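Local structure of putative Xylose isomerase (Rhodospirillum rubrum, 3QXB) at residues F101-T105 with L106-S110; G202-E205 with I206-L210. The protein probably acts as a sugar isomerase of the xylose isomerase-like TIM-barrel family and binds manganese or iron ions. All blocks are in the same frame, centred on the assembly; numbering follows the deposited sequence.

Contact 1. Residues F101-T105 with L106-S110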
loop_
_atom_site.group_PDB
_atom_site.type_symbol
_atom_site.label_atom_id
_atom_site.label_comp_id
_atom_site.label_asym_id
_atom_site.label_seq_id
_atom_site.Cartn_x
_atom_site.Cartn_y
_atom_site.Cartn_z
ATOM N N PHE A 101 13.109 6.089 7.649
ATOM C CA PHE A 101 14.238 6.856 8.140
ATOM C C PHE A 101 13.890 8.053 9.000
ATOM O O PHE A 101 14.738 8.531 9.774
ATOM C CB PHE A 101 15.151 7.283 6.985
ATOM C CG PHE A 101 15.742 6.122 6.235
ATOM C CD1 PHE A 101 16.886 5.481 6.744
ATOM C CD2 PHE A 101 15.126 5.621 5.067
ATOM C CE1 PHE A 101 17.444 4.413 6.076
ATOM C CE2 PHE A 101 15.652 4.539 4.397
ATOM C CZ PHE A 101 16.820 3.929 4.891
ATOM N N LEU A 102 12.655 8.523 8.915
ATOM C CA LEU A 102 12.232 9.665 9.772
ATOM C C LEU A 102 11.288 9.255 10.930
ATOM O O LEU A 102 10.728 10.106 11.644
ATOM C CB LEU A 102 11.648 10.775 8.914
ATOM C CG LEU A 102 12.562 11.285 7.791
ATOM C CD1 LEU A 102 11.895 12.418 7.000
ATOM C CD2 LEU A 102 13.923 11.767 8.270
ATOM N N ALA A 103 11.177 7.944 11.156
ATOM C CA ALA A 103 10.307 7.399 12.188
ATOM C C ALA A 103 10.671 7.895 13.609
ATOM O O ALA A 103 11.788 8.322 13.865
ATOM C CB ALA A 103 10.333 5.829 12.122
ATOM N N PRO A 104 9.724 7.819 14.548
ATOM C CA PRO A 104 9.936 8.470 15.837
ATOM C C PRO A 104 10.770 7.684 16.877
ATOM O O PRO A 104 11.066 8.228 17.918
ATOM C CB PRO A 104 8.507 8.708 16.342
ATOM C CG PRO A 104 7.718 7.539 15.714
ATOM C CD PRO A 104 8.322 7.462 14.329
ATOM N N THR A 105 11.163 6.439 16.605
ATOM C CA THR A 105 12.112 5.727 17.470
ATOM C C THR A 105 13.278 5.259 16.633
ATOM O O THR A 105 13.136 5.054 15.394
ATOM C CB THR A 105 11.509 4.502 18.156
ATOM O OG1 THR A 105 11.315 3.466 17.179
ATOM C CG2 THR A 105 10.141 4.853 18.906
ATOM N N LEU A 106 14.436 5.107 17.281
ATOM C CA LEU A 106 15.633 4.637 16.580
ATOM C C LEU A 106 15.394 3.217 16.054
ATOM O O LEU A 106 15.877 2.890 15.000
ATOM C CB LEU A 106 16.880 4.657 17.473
ATOM C CG LEU A 106 18.218 4.254 16.820
ATOM C CD1 LEU A 106 18.579 5.197 15.626
ATOM C CD2 LEU A 106 19.353 4.196 17.843
ATOM N N GLU A 107 14.670 2.382 16.790
ATOM C CA GLU A 107 14.374 1.029 16.291
ATOM C C GLU A 107 13.576 1.054 14.985
ATOM O O GLU A 107 13.848 0.276 14.068
ATOM C CB GLU A 107 13.615 0.203 17.343
ATOM C CG GLU A 107 14.523 -0.518 18.320
ATOM C CD GLU A 107 13.770 -1.467 19.266
ATOM O OE1 GLU A 107 12.571 -1.772 19.087
ATOM O OE2 GLU A 107 14.395 -1.889 20.229
ATOM N N LEU A 108 12.579 1.938 14.886
ATOM C CA LEU A 108 11.805 2.083 13.640
ATOM C C LEU A 108 12.676 2.652 12.536
ATOM O O LEU A 108 12.605 2.191 11.397
ATOM C CB LEU A 108 10.531 2.927 13.830
ATOM C CG LEU A 108 9.371 2.303 14.609
ATOM C CD1 LEU A 108 8.348 3.396 15.057
ATOM C CD2 LEU A 108 8.661 1.209 13.781
ATOM N N GLN A 109 13.556 3.608 12.857
ATOM C CA GLN A 109 14.522 4.102 11.847
ATOM C C GLN A 109 15.406 2.957 11.381
ATOM O O GLN A 109 15.694 2.843 10.224
ATOM C CB GLN A 109 15.383 5.253 12.375
ATOM C CG GLN A 109 14.637 6.546 12.638
ATOM C CD GLN A 109 15.565 7.603 13.109
ATOM O OE1 GLN A 109 15.894 7.646 14.300
ATOM N NE2 GLN A 109 16.081 8.427 12.163
ATOM N N SER A 110 15.870 2.116 12.303
ATOM C CA SER A 110 16.722 0.972 11.945
ATOM C C SER A 110 16.017 -0.064 11.106
ATOM O O SER A 110 16.666 -0.729 10.286
ATOM C CB SER A 110 17.336 0.307 13.174
ATOM O OG SER A 110 18.121 1.249 13.851
HETATM O O HOH W 1 13.671 8.273 15.938
#
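T105 caps the start of helix 106-125: its OG1 accepts a nearly straight hydrogen bond from the backbone N of L108 at 3.0 Å. A chi1 of 72° sets this hydroxyl between the backbone N and the carbonyl carbon, and CG of L108 packs against it. The carbonyl of T105 is taken as well, by the backbone N of Q109, 3.0 Å from T105 O.

The amide of Q109 ties the helix back to the loop. Its NE2 donates to F101 O at 2.7 Å, with the oxygen close to the amide plane and the donor tilted 30° from the carbonyl plane of F101; the same NE2 also makes a weak bond to I152 O in helix 146-170. On the other side of the amide, OE1 accepts from water 1, which also donates to A103 O, 2.8 Å from the water. Within the first turn, L106 O accepts from both S110 N and S110 OG, which come in from opposite faces of its plane.

Beside these polar links, CB of A103 presses on CB of L108 at 3.4 Å, tighter than ordinary van der Waals contact. The carboxylate of E107 leads away to a salt bridge with R70 of the second subunit. T105 thus forms a threonine N-cap, a common way to start a helix, here on a helix of the TIM barrel's outer layer that also meets the second subunit.

Contact 2. Residues G202-E205 with I206-L210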
loop_
_atom_site.group_PDB
_atom_site.type_symbol
_atom_site.label_atom_id
_atom_site.label_comp_id
_atom_site.label_asym_id
_atom_site.label_seq_id
_atom_site.Cartn_x
_atom_site.Cartn_y
_atom_site.Cartn_z
ATOM N N GLY A 202 29.646 14.452 -1.994
ATOM C CA GLY A 202 30.998 14.225 -1.512
ATOM C C GLY A 202 31.149 13.298 -0.308
ATOM O O GLY A 202 32.252 13.062 0.148
ATOM N N ARG A 203 30.053 12.826 0.247
ATOM C CA ARG A 203 30.075 11.999 1.448
ATOM C C ARG A 203 29.720 10.548 1.134
ATOM O O ARG A 203 29.868 9.692 2.000
ATOM C CB ARG A 203 29.023 12.497 2.445
ATOM C CG ARG A 203 29.234 13.828 3.000
ATOM C CD ARG A 203 28.258 14.121 4.121
ATOM N NE ARG A 203 28.648 13.425 5.335
ATOM C CZ ARG A 203 27.996 13.482 6.498
ATOM N NH1 ARG A 203 26.917 14.238 6.647
ATOM N NH2 ARG A 203 28.455 12.783 7.529
ATOM N N THR A 204 29.225 10.275 -0.074
ATOM C CA THR A 204 28.646 8.946 -0.382
ATOM C C THR A 204 29.557 8.224 -1.372
ATOM O O THR A 204 30.133 8.841 -2.268
ATOM C CB THR A 204 27.185 9.049 -0.883
ATOM O OG1 THR A 204 27.115 9.865 -2.054
ATOM C CG2 THR A 204 26.257 9.627 0.188
ATOM N N GLU A 205 29.731 6.912 -1.177
ATOM C CA GLU A 205 30.682 6.140 -2.015
ATOM C C GLU A 205 30.174 5.960 -3.447
ATOM O O GLU A 205 30.953 5.808 -4.366
ATOM C CB GLU A 205 31.013 4.799 -1.339
ATOM C CG GLU A 205 31.833 5.029 -0.089
ATOM C CD GLU A 205 32.406 3.805 0.557
ATOM O OE1 GLU A 205 32.504 2.743 -0.091
ATOM O OE2 GLU A 205 32.802 3.936 1.744
ATOM N N ILE A 206 28.862 6.039 -3.618
ATOM C CA ILE A 206 28.226 6.186 -4.910
ATOM C C ILE A 206 27.263 7.393 -4.808
ATOM O O ILE A 206 26.828 7.777 -3.725
ATOM C CB ILE A 206 27.461 4.873 -5.365
ATOM C CG1 ILE A 206 26.467 4.443 -4.297
ATOM C CG2 ILE A 206 28.473 3.749 -5.721
ATOM C CD1 ILE A 206 25.357 3.400 -4.714
ATOM N N PRO A 207 26.916 7.988 -5.941
ATOM C CA PRO A 207 26.020 9.137 -5.858
ATOM C C PRO A 207 24.621 8.807 -5.353
ATOM O O PRO A 207 24.070 7.747 -5.665
ATOM C CB PRO A 207 25.958 9.619 -7.304
ATOM C CG PRO A 207 26.388 8.381 -8.122
ATOM C CD PRO A 207 27.423 7.767 -7.307
ATOM N N VAL A 208 24.066 9.713 -4.565
ATOM C CA VAL A 208 22.639 9.675 -4.191
ATOM C C VAL A 208 22.034 10.855 -4.924
ATOM O O VAL A 208 22.520 11.991 -4.837
ATOM C CB VAL A 208 22.450 9.765 -2.652
ATOM C CG1 VAL A 208 20.964 9.819 -2.228
ATOM C CG2 VAL A 208 23.185 8.615 -1.968
ATOM N N ARG A 209 20.995 10.588 -5.690
ATOM C CA ARG A 209 20.413 11.603 -6.561
ATOM C C ARG A 209 18.910 11.651 -6.326
ATOM O O ARG A 209 18.352 10.849 -5.591
ATOM C CB ARG A 209 20.736 11.267 -8.032
ATOM C CG ARG A 209 22.224 11.403 -8.411
ATOM C CD ARG A 209 22.654 12.876 -8.442
ATOM N NE ARG A 209 24.085 13.021 -8.668
ATOM C CZ ARG A 209 24.996 13.176 -7.707
ATOM N NH1 ARG A 209 24.670 13.169 -6.401
ATOM N NH2 ARG A 209 26.257 13.295 -8.053
ATOM N N LEU A 210 18.261 12.610 -6.990
ATOM C CA LEU A 210 16.835 12.808 -6.879
ATOM C C LEU A 210 16.131 12.107 -8.040
ATOM O O LEU A 210 16.630 12.091 -9.167
ATOM C CB LEU A 210 16.485 14.301 -6.891
ATOM C CG LEU A 210 17.046 15.134 -5.726
ATOM C CD1 LEU A 210 16.881 16.633 -6.011
ATOM C CD2 LEU A 210 16.330 14.742 -4.424
HETATM O O HOH W 2 25.736 11.809 -3.331
#
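The hydroxyl of T204 reaches across the turn to the carbonyl of I206, and OG1 donates to I206 O at 2.7 Å. The donor stands above the carbonyl plane, 38° out of it, so the bond does not follow a lone pair. With chi1 at 58°, OG1 lies between the backbone N and the carbonyl carbon of T204, leaving CG2 to face V208. There the two side chains cross at about a right angle, and CG2 of T204 meets CG2 of V208 at 3.9 Å. The same hydroxyl accepts from water 2 at 2.7 Å, and this water accepts from the backbone N of V208, bridging loop and strand.

This is an alpha-to-beta connection of the TIM barrel, leading from helix 190-200 into the parallel strand 208-213. Were T204 replaced by an alanine, I206 O and water 2 would probably lose their hydroxyl partner and a gap would open beside CG2 of V208.

The CB of I206 points away from residues 202-205, and its side chain packs on L175 and A167. E205 and I206 cover each other as neighbours along the chain, while the extended side chain of E205 leads away from the strand and touches K168 of helix 146-170. Farther along, P207 CB covers one face of the R209 guanidinium, whose NH1 donates to V208 O from above that carbonyl's plane.

In the fold
Both contacts are local turns that lead into the start of a regular element, and both are partly buried. Contact 1 starts a helix on the outer layer of the barrel and reaches the second subunit; contact 2 starts a barrel strand, and no other chain of the assembly touches it. A threonine hydroxyl works in each, as acceptor for a helix N-H in contact 1 but as donor to a carbonyl in contact 2, and each has one bridging water. Helix 146-170 is a shared neighbour, packed by F101 and Q109 from one contact and by I206 and E205 from the other. The contact centres lie about 22 Å apart, and the two do not touch.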